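Local coordinates for peptidoglycan-recognition protein LB (Drosophila melanogaster, PDB 7NSZ) that hydrolyses the amide bond between N-acetylmuramoyl and L-amino acid residues of bacterial peptidoglycan with a zinc ion, and probably scavenges biologically active peptidoglycan by digesting it into inactive fragments, at residues T121-P124 with M128-A131. The protein carries 1 engineered substitution. Residues are numbered along the deposited sequence; the frame is centred on the assembly and turned at random.
Sequences TELP and MLDA
Pro124 meets the first turn of helix 126-142 through the CB-CG side of its ring, which bears on Leu129, while CB alone also meets Met128 CB. Pro124 CB lies 3.9 Å from Leu129 CD2 and Pro124 CG 4.0 Å from the same methyl, the two side chains crossing at about a right angle. The other branch of that leucine turns to the proline backbone: Leu129 CD1 stands 3.8 Å from Pro124 O, a van der Waals approach. Leu129 CD1 is also 4.3 Å from Leu123 CG, which belongs to a more exposed residue. In the mixed alpha/beta fold of the N-acetylmuramoyl-L-alanine amidase 2 family, the loop leading from strand 110-115 into helix 126-142 thus folds against the helix's first turn, a worked case of a loop residue just before a helix packing on side chains of that turn. On the Met128 side, Pro124 CB is 4.0 Å from Met128 CB. With CG anti to the carbonyl carbon (chi1 -64°) and the chain extended at chi2 (-174°), Met128 SD comes to 4.1 Å from Pro124 CB. Helix 165-171 adds Leu167 against Pro124 and Glu170 against Leu129, while Trp119 and Leu115 touch both Pro124 and Met128.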
loop_
_atom_site.group_PDB
_atom_site.type_symbol
_atom_site.label_atom_id
_atom_site.label_comp_id
_atom_site.label_asym_id
_atom_site.label_seq_id
_atom_site.Cartn_x
_atom_site.Cartn_y
_atom_site.Cartn_z
ATOM N N THR A 121 2.998 -16.819 -4.314
ATOM C CA THR A 121 3.340 -17.657 -5.513
ATOM C C THR A 121 2.598 -17.188 -6.745
ATOM O O THR A 121 3.159 -17.295 -7.830
ATOM C CB THR A 121 3.101 -19.149 -5.243
ATOM O OG1 THR A 121 1.725 -19.282 -4.912
ATOM C CG2 THR A 121 4.015 -19.667 -4.159
ATOM N N GLU A 122 1.367 -16.688 -6.613
ATOM C CA GLU A 122 0.613 -16.154 -7.758
ATOM C C GLU A 122 0.974 -14.689 -8.015
ATOM O O GLU A 122 1.242 -13.931 -7.041
ATOM C CB GLU A 122 -0.877 -16.210 -7.483
ATOM C CG GLU A 122 -1.516 -17.523 -7.773
ATOM C CD GLU A 122 -1.133 -18.063 -9.135
ATOM O OE1 GLU A 122 -0.390 -19.061 -9.132
ATOM O OE2 GLU A 122 -1.519 -17.460 -10.163
ATOM N N LEU A 123 0.995 -14.326 -9.274
ATOM C CA LEU A 123 1.176 -12.923 -9.727
ATOM C C LEU A 123 -0.183 -12.241 -9.647
ATOM O O LEU A 123 -1.160 -12.745 -10.187
ATOM C CB LEU A 123 1.716 -12.891 -11.162
ATOM C CG LEU A 123 2.024 -11.506 -11.691
ATOM C CD1 LEU A 123 3.198 -10.929 -10.916
ATOM C CD2 LEU A 123 2.316 -11.564 -13.176
ATOM N N PRO A 124 -0.319 -11.038 -9.047
ATOM C CA PRO A 124 -1.609 -10.352 -9.113
ATOM C C PRO A 124 -2.041 -10.162 -10.565
ATOM O O PRO A 124 -1.199 -9.971 -11.451
ATOM C CB PRO A 124 -1.326 -8.988 -8.428
ATOM C CG PRO A 124 -0.170 -9.285 -7.496
ATOM C CD PRO A 124 0.677 -10.323 -8.243
ATOM N N MET A 128 -4.522 -5.084 -11.149
ATOM C CA MET A 128 -3.946 -4.691 -9.836
ATOM C C MET A 128 -2.583 -4.060 -10.072
ATOM O O MET A 128 -2.258 -3.056 -9.448
ATOM C CB MET A 128 -3.853 -5.883 -8.890
ATOM C CG MET A 128 -5.210 -6.444 -8.520
ATOM S SD MET A 128 -5.062 -7.733 -7.268
ATOM C CE MET A 128 -4.638 -6.704 -5.869
ATOM N N LEU A 129 -1.760 -4.662 -10.927
ATOM C CA LEU A 129 -0.404 -4.119 -11.184
ATOM C C LEU A 129 -0.493 -2.736 -11.832
ATOM O O LEU A 129 0.182 -1.794 -11.418
ATOM C CB LEU A 129 0.409 -5.069 -12.049
ATOM C CG LEU A 129 0.555 -6.473 -11.496
ATOM C CD1 LEU A 129 1.301 -7.345 -12.532
ATOM C CD2 LEU A 129 1.219 -6.551 -10.135
ATOM N N ASP A 130 -1.381 -2.599 -12.810
ATOM C CA ASP A 130 -1.630 -1.309 -13.462
ATOM C C ASP A 130 -2.152 -0.270 -12.461
ATOM O O ASP A 130 -1.699 0.893 -12.480
ATOM C CB ASP A 130 -2.628 -1.498 -14.596
ATOM C CG ASP A 130 -2.040 -2.170 -15.836
ATOM O OD1 ASP A 130 -0.800 -2.294 -15.905
ATOM O OD2 ASP A 130 -2.841 -2.464 -16.753
ATOM N N ALA A 131 -3.104 -0.657 -11.598
ATOM C CA ALA A 131 -3.624 0.306 -10.611
ATOM C C ALA A 131 -2.503 0.812 -9.719
ATOM O O ALA A 131 -2.416 2.007 -9.424
ATOM C CB ALA A 131 -4.692 -0.339 -9.807
#